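Local coordinates for protein GTP pyrophosphokinase (Chlorobaculum tepidum, PDB 3IBW) that probably contributes, through its small regulatory ACT domain, to the control of an enzyme that transfers pyrophosphate from ATP to GTP, at residues 9-14 / 72-77; 31-36 / 49-54. The protein carries 1 engineered substitution. All coordinates share one frame; numbering follows the deposited sequence.

In this ACT domain each lateral strand pairing of the antiparallel sheet contains a classic beta bulge. In contact 1 strand 72-78 is bonded to strand 4-13; in contact 2 strand 32-41 is bonded to strand 44-53, and 72-78 and 32-41 are the strands outermost within the chain. Strands 4-13 and 44-53 are neighbours, so the two pairings share one sheet although their centres lie about 17 Å apart and their nearest atoms about 5 Å apart, without touching. Along the chain contact 2 is nested inside the loop that contact 1 closes. The dimer also relates them: across the subunit interface, Asp14, at the end of 9-14, forms a salt bridge with Arg34 of the second subunit.

Contact 1: 9-14 / 72-77; sequences RIVGED and VFTVER
With CG between the backbone N and the carbonyl carbon (chi1 75°) and its chain extended beyond, Glu76 runs beside Arg9, whose CG is anti to the backbone N (chi1 172°); both point the same way. Their charges stop short of a salt bridge, and a water joins them instead, accepting from Arg9 NE in the guanidinium plane and donating to Glu76 OE2. A second water donates to Arg9 O and Glu76 OE2 and accepts from Thr74 OG1. The tip of Arg9 is held elsewhere, NH1 bonding to Asn48. Thr74 OG1, likewise between its backbone N and carbonyl carbon (chi1 61°), rests 3.6 Å from Val11 CB. On the other face, the side chains of Ile10 and Val72 cross obliquely, CG2 of the one 3.8 Å from CG1 of the other, beneath Ile22 and Leu66 of helices 18-28 and 56-67.

Arg9 N reaches Glu76 O at 2.8 Å, nearly along the C=O axis. Val11 O is gripped twice in its carbonyl plane, by Phe73 N at 2.8 Å and by Thr74 N. Here the CB of Phe73 points toward 9-14, and ring atom CE2 lies 3.7 Å from Gly12 C. This is a classic beta bulge in the antiparallel pairing of the first and last strands of an ACT domain.

Contact 2: 31-36 / 49-54; sequences TNIRTI and LMIFVK
Leu49 CD1 is the apolar centre of this pairing, lying 3.8 Å from Ile33 CG2 and 3.8 Å from Ile36 CG1. Leu49 crosses Ile33 at about a right angle but runs alongside Ile36, so one methyl fills the corner between them; its CG, anti to the backbone N (chi1 164°), brings its end closer to 31-36. Ile26 of helix 18-28 covers both Leu49 and Ile33. Farther along the same face, Ile51 CG2 meets Ile33 CG1 and lies near Thr31 OG1, a buried hydroxyl with no partner in the model.

The backbone belongs to the beta hairpin of strands 32-41 and 44-53, interrupted by a classic beta bulge: the carbonyl O of Met50, present as selenomethionine, accepts from both Arg34 N at 2.7 Å and Thr35 N at 3.1 Å, the latter on a lone pair. Thr35 O in turn takes Met50 N at 2.9 Å. Thr35, at the bulge, and Ile36 after it pair with a strand of the second subunit, carrying the sheet across the dimer.

On the opposite face, Thr35 CB packs 3.9 Å from Met50 CB, while Asn32 and Phe52 lie side by side, amide and ring planes 34° apart. At the bulge the CB of Arg34 points toward 49-54, and its chain, bent at chi2 and chi3, crosses Phe52 obliquely. Arg34 NH1 forms a salt bridge with Asp14 OD2 of the second subunit and makes weak hydrogen bonds to Asn32 OD1 and Ile33 O. An alanine here would lose all three and would probably weaken the dimer.

Contact 1: 9-14 / 72-77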
loop_
_atom_site.group_PDB
_atom_site.type_symbol
_atom_site.label_atom_id
_atom_site.label_comp_id
_atom_site.label_asym_id
_atom_site.label_seq_id
_atom_site.Cartn_x
_atom_site.Cartn_y
_atom_site.Cartn_z
ATOM N N ARG A 9 -8.490 8.456 4.750
ATOM C CA ARG A 9 -8.989 8.195 3.407
ATOM C C ARG A 9 -8.389 9.209 2.444
ATOM O O ARG A 9 -8.457 10.418 2.679
ATOM C CB ARG A 9 -10.512 8.283 3.354
ATOM C CG ARG A 9 -11.076 8.204 1.933
ATOM C CD ARG A 9 -12.570 7.944 1.963
ATOM N NE ARG A 9 -13.206 8.042 0.650
ATOM C CZ ARG A 9 -13.300 7.047 -0.225
ATOM N NH1 ARG A 9 -12.778 5.859 0.053
ATOM N NH2 ARG A 9 -13.945 7.231 -1.369
ATOM N N ILE A 10 -7.800 8.704 1.364
ATOM C CA ILE A 10 -7.186 9.548 0.346
ATOM C C ILE A 10 -7.884 9.301 -0.989
ATOM O O ILE A 10 -8.170 8.158 -1.343
ATOM C CB ILE A 10 -5.682 9.207 0.157
ATOM C CG1 ILE A 10 -4.952 9.300 1.496
ATOM C CG2 ILE A 10 -5.037 10.146 -0.871
ATOM C CD1 ILE A 10 -4.553 7.950 2.055
ATOM N N VAL A 11 -8.173 10.377 -1.715
ATOM C CA VAL A 11 -8.795 10.272 -3.032
ATOM C C VAL A 11 -7.941 11.177 -3.928
ATOM O O VAL A 11 -7.640 12.321 -3.569
ATOM C CB VAL A 11 -10.273 10.750 -3.023
ATOM C CG1 VAL A 11 -10.879 10.563 -4.423
ATOM C CG2 VAL A 11 -11.077 9.960 -1.987
ATOM N N GLY A 12 -7.543 10.658 -5.086
ATOM C CA GLY A 12 -6.709 11.423 -5.994
ATOM C C GLY A 12 -6.839 10.988 -7.441
ATOM O O GLY A 12 -7.604 10.083 -7.753
ATOM N N GLU A 13 -6.071 11.622 -8.320
ATOM C CA GLU A 13 -6.115 11.308 -9.743
ATOM C C GLU A 13 -5.327 10.049 -10.067
ATOM O O GLU A 13 -4.236 9.844 -9.546
ATOM C CB GLU A 13 -5.558 12.486 -10.553
ATOM C CG GLU A 13 -4.106 12.812 -10.244
ATOM C CD GLU A 13 -3.561 13.951 -11.094
ATOM O OE1 GLU A 13 -4.370 14.727 -11.638
ATOM O OE2 GLU A 13 -2.323 14.069 -11.211
ATOM N N ASP A 14 -5.887 9.197 -10.920
ATOM C CA ASP A 14 -5.212 7.965 -11.314
ATOM C C ASP A 14 -4.456 8.265 -12.605
ATOM O O ASP A 14 -4.870 7.887 -13.697
ATOM C CB ASP A 14 -6.247 6.850 -11.518
ATOM C CG ASP A 14 -5.638 5.563 -12.045
ATOM O OD1 ASP A 14 -4.468 5.265 -11.722
ATOM O OD2 ASP A 14 -6.344 4.839 -12.778
ATOM N N VAL A 72 -3.389 14.675 -5.421
ATOM C CA VAL A 72 -4.327 14.213 -4.392
ATOM C C VAL A 72 -5.438 15.264 -4.279
ATOM O O VAL A 72 -5.159 16.471 -4.234
ATOM C CB VAL A 72 -3.646 14.073 -3.000
ATOM C CG1 VAL A 72 -4.707 13.835 -1.915
ATOM C CG2 VAL A 72 -2.651 12.918 -3.019
ATOM N N PHE A 73 -6.689 14.813 -4.240
ATOM C CA PHE A 73 -7.816 15.733 -4.114
ATOM C C PHE A 73 -8.189 15.986 -2.660
ATOM O O PHE A 73 -8.311 17.135 -2.241
ATOM C CB PHE A 73 -9.045 15.201 -4.854
ATOM C CG PHE A 73 -8.838 15.049 -6.331
ATOM C CD1 PHE A 73 -8.213 16.053 -7.062
ATOM C CD2 PHE A 73 -9.267 13.907 -6.992
ATOM C CE1 PHE A 73 -8.017 15.921 -8.434
ATOM C CE2 PHE A 73 -9.072 13.764 -8.365
ATOM C CZ PHE A 73 -8.446 14.773 -9.084
ATOM N N THR A 74 -8.350 14.913 -1.889
ATOM C CA THR A 74 -8.728 15.030 -0.483
ATOM C C THR A 74 -8.041 13.997 0.411
ATOM O O THR A 74 -7.672 12.915 -0.041
ATOM C CB THR A 74 -10.270 14.819 -0.285
ATOM O OG1 THR A 74 -10.637 13.499 -0.718
ATOM C CG2 THR A 74 -11.079 15.844 -1.087
ATOM N N VAL A 75 -7.860 14.360 1.677
ATOM C CA VAL A 75 -7.301 13.467 2.685
ATOM C C VAL A 75 -8.143 13.799 3.921
ATOM O O VAL A 75 -8.215 14.956 4.344
ATOM C CB VAL A 75 -5.812 13.735 2.997
ATOM C CG1 VAL A 75 -5.341 12.768 4.091
ATOM C CG2 VAL A 75 -4.979 13.552 1.738
ATOM N N GLU A 76 -8.794 12.793 4.486
ATOM C CA GLU A 76 -9.631 13.005 5.661
ATOM C C GLU A 76 -9.446 11.853 6.629
ATOM O O GLU A 76 -9.048 10.755 6.232
ATOM C CB GLU A 76 -11.115 13.084 5.255
ATOM C CG GLU A 76 -11.745 11.728 4.907
ATOM C CD GLU A 76 -12.983 11.830 4.016
ATOM O OE1 GLU A 76 -14.115 11.886 4.545
ATOM O OE2 GLU A 76 -12.812 11.871 2.778
ATOM N N ARG A 77 -9.711 12.113 7.902
ATOM C CA ARG A 77 -9.627 11.069 8.909
ATOM C C ARG A 77 -10.955 10.296 8.871
ATOM O O ARG A 77 -12.038 10.884 8.795
ATOM C CB ARG A 77 -9.444 11.671 10.296
ATOM C CG ARG A 77 -9.348 10.631 11.387
ATOM C CD ARG A 77 -9.037 11.295 12.702
ATOM N NE ARG A 77 -9.112 10.345 13.799
ATOM C CZ ARG A 77 -8.842 10.651 15.059
ATOM N NH1 ARG A 77 -8.478 11.886 15.373
ATOM N NH2 ARG A 77 -8.956 9.726 16.005
HETATM O O HOH W 1 -10.448 11.789 1.425
HETATM O O HOH W 2 -13.670 10.834 0.759
#

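Contact 2: 31-36 / 49-54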
loop_
_atom_site.group_PDB
_atom_site.type_symbol
_atom_site.label_atom_id
_atom_site.label_comp_id
_atom_site.label_asym_id
_atom_site.label_seq_id
_atom_site.Cartn_x
_atom_site.Cartn_y
_atom_site.Cartn_z
ATOM N N THR A 31 5.001 4.538 11.113
ATOM C CA THR A 31 3.876 3.953 11.851
ATOM C C THR A 31 3.589 2.490 11.486
ATOM O O THR A 31 4.136 1.936 10.532
ATOM C CB THR A 31 2.534 4.743 11.672
ATOM O OG1 THR A 31 2.123 4.703 10.302
ATOM C CG2 THR A 31 2.685 6.189 12.124
ATOM N N ASN A 32 2.718 1.884 12.281
ATOM C CA ASN A 32 2.310 0.494 12.119
ATOM C C ASN A 32 1.058 0.449 11.253
ATOM O O ASN A 32 -0.007 0.872 11.686
ATOM C CB ASN A 32 2.015 -0.089 13.503
ATOM C CG ASN A 32 1.604 -1.542 13.459
ATOM O OD1 ASN A 32 1.669 -2.194 12.417
ATOM N ND2 ASN A 32 1.171 -2.060 14.604
ATOM N N ILE A 33 1.183 -0.065 10.035
ATOM C CA ILE A 33 0.043 -0.143 9.128
ATOM C C ILE A 33 -0.771 -1.391 9.422
ATOM O O ILE A 33 -0.221 -2.490 9.536
ATOM C CB ILE A 33 0.517 -0.156 7.645
ATOM C CG1 ILE A 33 1.242 1.158 7.323
ATOM C CG2 ILE A 33 -0.677 -0.368 6.710
ATOM C CD1 ILE A 33 2.086 1.094 6.054
ATOM N N ARG A 34 -2.082 -1.216 9.560
ATOM C CA ARG A 34 -2.969 -2.337 9.824
ATOM C C ARG A 34 -3.722 -2.797 8.583
ATOM O O ARG A 34 -3.806 -3.994 8.315
ATOM C CB ARG A 34 -3.978 -1.982 10.922
ATOM C CG ARG A 34 -3.325 -1.474 12.190
ATOM C CD ARG A 34 -2.005 -2.202 12.441
ATOM N NE ARG A 34 -2.194 -3.559 12.941
ATOM C CZ ARG A 34 -1.272 -4.512 12.864
ATOM N NH1 ARG A 34 -0.097 -4.257 12.301
ATOM N NH2 ARG A 34 -1.525 -5.720 13.348
ATOM N N THR A 35 -4.248 -1.848 7.814
ATOM C CA THR A 35 -5.015 -2.183 6.622
ATOM C C THR A 35 -4.846 -1.146 5.521
ATOM O O THR A 35 -4.691 0.042 5.796
ATOM C CB THR A 35 -6.549 -2.238 6.950
ATOM O OG1 THR A 35 -6.795 -3.174 8.006
ATOM C CG2 THR A 35 -7.364 -2.640 5.731
ATOM N N ILE A 36 -4.838 -1.612 4.279
ATOM C CA ILE A 36 -4.803 -0.712 3.136
ATOM C C ILE A 36 -5.785 -1.287 2.124
ATOM O O ILE A 36 -5.700 -2.470 1.776
ATOM C CB ILE A 36 -3.434 -0.615 2.420
ATOM C CG1 ILE A 36 -2.416 0.077 3.322
ATOM C CG2 ILE A 36 -3.606 0.163 1.088
ATOM C CD1 ILE A 36 -0.992 0.047 2.765
ATOM N N LEU A 49 -6.793 3.731 4.636
ATOM C CA LEU A 49 -5.654 3.241 5.395
ATOM C C LEU A 49 -5.957 3.216 6.885
ATOM O O LEU A 49 -6.495 4.187 7.419
ATOM C CB LEU A 49 -4.457 4.172 5.127
ATOM C CG LEU A 49 -3.204 4.182 6.013
ATOM C CD1 LEU A 49 -2.425 2.891 5.820
ATOM C CD2 LEU A 49 -2.330 5.380 5.654
HETATM N N MSE A 50 -5.654 2.100 7.547
HETATM C CA MSE A 50 -5.840 2.005 8.995
HETATM C C MSE A 50 -4.430 1.823 9.538
HETATM O O MSE A 50 -3.695 0.931 9.109
HETATM C CB MSE A 50 -6.691 0.799 9.395
HETATM C CG MSE A 50 -8.103 0.830 8.850
HETATM SE SE MSE A 50 -9.176 2.241 9.605
HETATM C CE MSE A 50 -8.632 2.101 11.462
ATOM N N ILE A 51 -4.060 2.666 10.493
ATOM C CA ILE A 51 -2.729 2.628 11.079
ATOM C C ILE A 51 -2.801 2.810 12.586
ATOM O O ILE A 51 -3.807 3.306 13.102
ATOM C CB ILE A 51 -1.846 3.800 10.547
ATOM C CG1 ILE A 51 -2.522 5.151 10.855
ATOM C CG2 ILE A 51 -1.613 3.668 9.055
ATOM C CD1 ILE A 51 -1.627 6.355 10.609
ATOM N N PHE A 52 -1.749 2.378 13.281
ATOM C CA PHE A 52 -1.636 2.592 14.724
ATOM C C PHE A 52 -0.696 3.801 14.790
ATOM O O PHE A 52 0.409 3.787 14.232
ATOM C CB PHE A 52 -1.045 1.379 15.441
ATOM C CG PHE A 52 -2.063 0.337 15.757
ATOM C CD1 PHE A 52 -3.034 0.561 16.728
ATOM C CD2 PHE A 52 -2.071 -0.861 15.075
ATOM C CE1 PHE A 52 -4.005 -0.398 16.995
ATOM C CE2 PHE A 52 -3.043 -1.826 15.335
ATOM C CZ PHE A 52 -4.002 -1.598 16.300
ATOM N N VAL A 53 -1.142 4.848 15.476
ATOM C CA VAL A 53 -0.379 6.080 15.561
ATOM C C VAL A 53 -0.268 6.581 16.995
ATOM O O VAL A 53 -1.134 6.323 17.826
ATOM C CB VAL A 53 -1.037 7.140 14.616
ATOM C CG1 VAL A 53 -2.439 7.458 15.081
ATOM C CG2 VAL A 53 -0.190 8.378 14.531
ATOM N N LYS A 54 0.820 7.293 17.260
ATOM C CA LYS A 54 1.130 7.832 18.581
ATOM C C LYS A 54 0.072 8.712 19.217
ATOM O O LYS A 54 -0.358 8.483 20.349
ATOM C CB LYS A 54 2.440 8.620 18.506
ATOM C CG LYS A 54 2.944 9.166 19.829
ATOM C CD LYS A 54 4.337 9.778 19.690
ATOM C CE LYS A 54 4.300 11.134 19.002
ATOM N NZ LYS A 54 5.548 11.917 19.264
#